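Local coordinates for putative L-alanine-DL-glutamate epimerase (PDB 3GO2), which binds magnesium and probably acts as a racemase or epimerase of the mandelate racemase/muconate lactonizing enzyme family, at residues A[145-150]-A[200-205]; A[121-126]-A[151-156]. All coordinates share one frame; numbering follows the deposited sequence. Where two conformers were deposited one is given.

Contact 1 of 2, residues A[145-150]-A[200-205]; sequences DGVKRT and RAHLEA
V147 and H202 meet where helix 144-156 runs beside helix 193-210, the short segments 145-150 and 200-205 crossing at -39° with their axes 8.7 Å apart. From its CB, which points at the neighbouring helix, V147 sends out two methyls with different jobs. CG1, anti to the backbone N (chi1 170°), lies over one face of the H202 imidazole, 4.1 Å from the ring centroid and 16° off the normal, a CH-pi contact. The same methyl touches the backbone O of H202 and, at 4.0 Å, the CB of A205. CG2 comes alongside the CE1 and ND1 corner of the ring, 3.7 Å from H202 CE1. CG1 therefore touches both H202 and A205, which lie about one helical turn apart.

T164 OG1 and H169 NE2, on and just after strand 161-168, hydrogen-bond H202 NE2 and ND1, so both ring nitrogens are satisfied while the face packs on the methyl. Alongside, the backbones come close at K148, whose CA sits 3.5 Å from A205 O in a CA-H...O contact. The stem of K148 passes the same carbonyl, K148 CB lying 3.6 Å from A205 O, before the extended chain leads its NZ away to a salt bridge with D208, farther along helix 193-210.

No conventional hydrogen bond links the two segments. These are outer helices of the C-terminal barrel domain, flanking strand 161-168 in sequence, and their chemistry implies a seam mostly of van der Waals and C-H contacts, with the polar ends of H202 and K148 satisfied outside it.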
# COMPACT_ATOMS: atom_id res chain seq x y z
N ASP A 145 -30.79 -39.04 -9.26
CA ASP A 145 -32.18 -38.84 -9.69
C ASP A 145 -33.00 -38.10 -8.64
O ASP A 145 -33.83 -37.27 -9.00
CB ASP A 145 -32.85 -40.17 -10.05
CG ASP A 145 -32.37 -40.74 -11.38
OD1 ASP A 145 -31.88 -40.00 -12.26
OD2 ASP A 145 -32.51 -41.98 -11.53
N GLY A 146 -32.75 -38.37 -7.36
CA GLY A 146 -33.40 -37.69 -6.24
C GLY A 146 -33.02 -36.22 -6.16
O GLY A 146 -33.86 -35.34 -5.90
N VAL A 147 -31.74 -35.95 -6.40
CA VAL A 147 -31.23 -34.57 -6.49
C VAL A 147 -32.02 -33.82 -7.56
O VAL A 147 -32.53 -32.72 -7.31
CB VAL A 147 -29.71 -34.56 -6.77
CG1 VAL A 147 -29.20 -33.17 -7.10
CG2 VAL A 147 -28.96 -35.13 -5.56
N LYS A 148 -32.15 -34.41 -8.74
CA LYS A 148 -32.88 -33.80 -9.83
C LYS A 148 -34.33 -33.55 -9.43
O LYS A 148 -34.86 -32.46 -9.63
CB LYS A 148 -32.84 -34.69 -11.08
CG LYS A 148 -33.61 -34.11 -12.25
CD LYS A 148 -33.52 -35.02 -13.44
CE LYS A 148 -34.39 -34.52 -14.60
NZ LYS A 148 -34.02 -35.18 -15.89
N ARG A 149 -34.98 -34.55 -8.85
CA ARG A 149 -36.38 -34.40 -8.47
C ARG A 149 -36.61 -33.33 -7.44
O ARG A 149 -37.65 -32.69 -7.46
CB ARG A 149 -36.94 -35.71 -7.96
CG ARG A 149 -37.13 -36.73 -9.06
CD ARG A 149 -37.97 -37.90 -8.55
NE ARG A 149 -37.45 -38.52 -7.33
CZ ARG A 149 -36.62 -39.55 -7.29
NH1 ARG A 149 -36.22 -40.04 -6.12
NH2 ARG A 149 -36.19 -40.12 -8.42
N THR A 150 -35.66 -33.15 -6.53
CA THR A 150 -35.77 -32.10 -5.51
C THR A 150 -35.75 -30.72 -6.15
O THR A 150 -36.52 -29.84 -5.76
CB THR A 150 -34.67 -32.22 -4.45
OG1 THR A 150 -34.65 -33.53 -3.88
CG2 THR A 150 -34.90 -31.23 -3.33
N ARG A 200 -19.48 -31.62 -9.84
CA ARG A 200 -20.03 -31.46 -11.17
C ARG A 200 -21.29 -32.35 -11.39
O ARG A 200 -22.32 -31.86 -11.88
CB ARG A 200 -18.99 -31.80 -12.23
CG ARG A 200 -19.59 -31.80 -13.61
CD ARG A 200 -18.60 -32.13 -14.69
NE ARG A 200 -17.66 -31.05 -14.97
CZ ARG A 200 -17.97 -29.82 -15.38
NH1 ARG A 200 -19.23 -29.43 -15.57
NH2 ARG A 200 -16.98 -28.96 -15.60
N ALA A 201 -21.19 -33.63 -11.05
CA ALA A 201 -22.32 -34.56 -11.27
C ALA A 201 -23.56 -34.08 -10.51
O ALA A 201 -24.67 -34.06 -11.07
CB ALA A 201 -21.94 -36.00 -10.85
N HIS A 202 -23.37 -33.72 -9.24
CA HIS A 202 -24.45 -33.21 -8.39
C HIS A 202 -25.12 -31.96 -8.94
O HIS A 202 -26.35 -31.88 -9.05
CB HIS A 202 -23.91 -32.96 -6.98
CG HIS A 202 -24.94 -32.49 -6.00
ND1 HIS A 202 -25.60 -33.35 -5.15
CD2 HIS A 202 -25.38 -31.24 -5.70
CE1 HIS A 202 -26.44 -32.64 -4.40
NE2 HIS A 202 -26.33 -31.37 -4.72
N LEU A 203 -24.31 -30.96 -9.27
CA LEU A 203 -24.81 -29.73 -9.78
C LEU A 203 -25.49 -29.90 -11.16
O LEU A 203 -26.48 -29.23 -11.43
CB LEU A 203 -23.67 -28.69 -9.86
CG LEU A 203 -23.23 -28.16 -8.51
CD1 LEU A 203 -21.92 -27.36 -8.69
CD2 LEU A 203 -24.31 -27.26 -7.93
N GLU A 204 -24.96 -30.77 -12.00
CA GLU A 204 -25.60 -31.04 -13.32
C GLU A 204 -27.00 -31.64 -13.16
O GLU A 204 -27.93 -31.23 -13.88
CB GLU A 204 -24.70 -31.90 -14.20
CG GLU A 204 -23.55 -31.08 -14.79
CD GLU A 204 -22.54 -31.88 -15.57
OE1 GLU A 204 -22.58 -33.13 -15.48
OE2 GLU A 204 -21.72 -31.26 -16.29
N ALA A 205 -27.15 -32.54 -12.19
CA ALA A 205 -28.46 -33.11 -11.85
C ALA A 205 -29.40 -32.06 -11.32
O ALA A 205 -30.59 -31.99 -11.69
CB ALA A 205 -28.32 -34.28 -10.87

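Contact 2 of 2, residues A[121-126]-A[151-156]; sequences VYWSHC and AEEARE
W123 pushes the six-membered end of its indole against A154, with CE3 3.7 Å from A154 CB and CZ3 3.6 Å from A154 CA. The CG of W123 stands anti to its own backbone N (chi1 174°), which carries the ring off strand 118-123 and onto helix 144-156. At the neighbouring CH2, W123 meets E153 OE2 at 3.7 Å; the carboxylate oxygen lies at the ring's edge, near its plane, and the two planes are 66° apart. Such an approach brings the oxygen to the weakly positive C-H rim of the indole. E153 reaches it on an extended chain, and its charge is answered by salt bridges from OE1 to R130 and from OE2 to R157. One indole face also carries C126 SG, 3.9 Å above the plane, from the loop that follows the strand.

At the other end of the ring, NE1 donates to D347. H125, which binds fumarate and 2-oxoglutarate in this protein, belongs to that same loop, and the W123 side chain is about 7 Å from that of K163, which binds 2-oxoglutarate. The chemistry implies a buried indole near the ligand-binding residues, its rotation probably limited by the hydrogen bond at NE1 and by helix packing at its six-membered ring.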
# COMPACT_ATOMS: atom_id res chain seq x y z
N VAL A 121 -36.73 -15.19 -1.32
CA VAL A 121 -35.94 -16.17 -0.63
C VAL A 121 -35.26 -17.15 -1.57
O VAL A 121 -35.54 -17.20 -2.77
CB VAL A 121 -36.75 -16.96 0.45
CG1 VAL A 121 -37.29 -16.01 1.49
CG2 VAL A 121 -37.87 -17.80 -0.18
N TYR A 122 -34.32 -17.89 -1.01
CA TYR A 122 -33.84 -19.12 -1.62
C TYR A 122 -34.11 -20.27 -0.66
O TYR A 122 -34.05 -20.10 0.57
CB TYR A 122 -32.36 -19.03 -2.02
CG TYR A 122 -31.29 -18.95 -0.93
CD1 TYR A 122 -30.75 -20.10 -0.37
CD2 TYR A 122 -30.81 -17.72 -0.50
CE1 TYR A 122 -29.76 -20.04 0.60
CE2 TYR A 122 -29.80 -17.65 0.45
CZ TYR A 122 -29.28 -18.80 0.99
OH TYR A 122 -28.28 -18.71 1.95
N TRP A 123 -34.46 -21.42 -1.22
CA TRP A 123 -34.69 -22.63 -0.47
C TRP A 123 -33.33 -23.26 -0.20
O TRP A 123 -32.67 -23.80 -1.12
CB TRP A 123 -35.62 -23.56 -1.28
CG TRP A 123 -35.87 -24.93 -0.73
CD1 TRP A 123 -35.21 -25.56 0.29
CD2 TRP A 123 -36.85 -25.86 -1.21
NE1 TRP A 123 -35.71 -26.83 0.46
CE2 TRP A 123 -36.72 -27.04 -0.44
CE3 TRP A 123 -37.83 -25.81 -2.21
CZ2 TRP A 123 -37.55 -28.17 -0.64
CZ3 TRP A 123 -38.65 -26.93 -2.40
CH2 TRP A 123 -38.50 -28.08 -1.62
N SER A 124 -32.91 -23.16 1.06
CA SER A 124 -31.57 -23.59 1.47
C SER A 124 -31.49 -25.06 1.84
O SER A 124 -32.52 -25.72 2.01
CB SER A 124 -31.10 -22.69 2.61
OG SER A 124 -29.70 -22.76 2.79
N HIS A 125 -30.28 -25.58 1.96
CA HIS A 125 -30.09 -27.01 2.28
C HIS A 125 -30.96 -27.91 1.41
O HIS A 125 -31.69 -28.82 1.90
CB HIS A 125 -30.32 -27.25 3.75
CG HIS A 125 -29.45 -26.39 4.61
ND1 HIS A 125 -29.89 -25.20 5.15
CD2 HIS A 125 -28.13 -26.48 4.92
CE1 HIS A 125 -28.88 -24.62 5.79
NE2 HIS A 125 -27.81 -25.38 5.67
N CYS A 126 -30.85 -27.65 0.12
CA CYS A 126 -31.70 -28.24 -0.92
C CYS A 126 -30.82 -28.84 -1.99
O CYS A 126 -30.35 -28.12 -2.88
CB CYS A 126 -32.56 -27.14 -1.53
SG CYS A 126 -33.67 -27.77 -2.85
N ALA A 151 -34.86 -30.50 -7.13
CA ALA A 151 -34.82 -29.23 -7.86
C ALA A 151 -36.10 -29.03 -8.66
O ALA A 151 -36.62 -27.92 -8.72
CB ALA A 151 -33.62 -29.18 -8.77
N GLU A 152 -36.62 -30.09 -9.27
CA GLU A 152 -37.95 -30.01 -9.94
C GLU A 152 -39.06 -29.57 -8.98
O GLU A 152 -39.94 -28.80 -9.35
CB GLU A 152 -38.33 -31.34 -10.59
CG GLU A 152 -37.41 -31.78 -11.74
CD GLU A 152 -37.75 -33.16 -12.33
OE1 GLU A 152 -38.28 -34.05 -11.62
OE2 GLU A 152 -37.44 -33.34 -13.53
N GLU A 153 -39.06 -30.12 -7.77
CA GLU A 153 -40.04 -29.74 -6.77
C GLU A 153 -39.92 -28.25 -6.40
O GLU A 153 -40.92 -27.53 -6.30
CB GLU A 153 -39.93 -30.65 -5.53
CG GLU A 153 -40.88 -30.28 -4.45
CD GLU A 153 -40.76 -31.13 -3.23
OE1 GLU A 153 -40.36 -32.31 -3.31
OE2 GLU A 153 -41.11 -30.59 -2.17
N ALA A 154 -38.68 -27.76 -6.25
CA ALA A 154 -38.47 -26.36 -5.96
C ALA A 154 -39.03 -25.51 -7.09
O ALA A 154 -39.66 -24.51 -6.84
CB ALA A 154 -36.95 -26.06 -5.75
N ARG A 155 -38.77 -25.91 -8.33
CA ARG A 155 -39.28 -25.22 -9.49
C ARG A 155 -40.82 -25.17 -9.47
O ARG A 155 -41.43 -24.10 -9.63
CB ARG A 155 -38.81 -25.89 -10.77
CG ARG A 155 -39.15 -25.13 -12.02
CD ARG A 155 -38.83 -25.92 -13.29
NE ARG A 155 -39.42 -25.25 -14.44
CZ ARG A 155 -39.18 -25.52 -15.72
NH1 ARG A 155 -38.31 -26.47 -16.08
NH2 ARG A 155 -39.81 -24.82 -16.66
N GLU A 156 -41.43 -26.33 -9.28
CA GLU A 156 -42.88 -26.48 -9.29
C GLU A 156 -43.53 -25.60 -8.23
O GLU A 156 -44.59 -24.99 -8.45
CB GLU A 156 -43.26 -27.97 -9.11
CG GLU A 156 -42.84 -28.87 -10.29
CD GLU A 156 -42.82 -30.37 -9.97
OE1 GLU A 156 -43.03 -30.76 -8.80
OE2 GLU A 156 -42.56 -31.16 -10.91

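Helix 144-156 serves both contacts, presenting residues 145-150 to helix 193-210 and 151-156 to strand 118-123 and the loop after it. The contacts touch each other: the CG2 methyl of T150 packs on C126 SG at 3.7 Å, and their centres are 12 Å apart. Contact 1 lies farther out, 24 Å from the chain's centre against 16 Å, and is only partly buried; contact 2 is buried. Neither has a hydrogen bond across it. The outer one joins two helices through small aliphatic groups and a histidine, whereas the inner one sets a large indole against a helix turn, with a carboxylate at its rim.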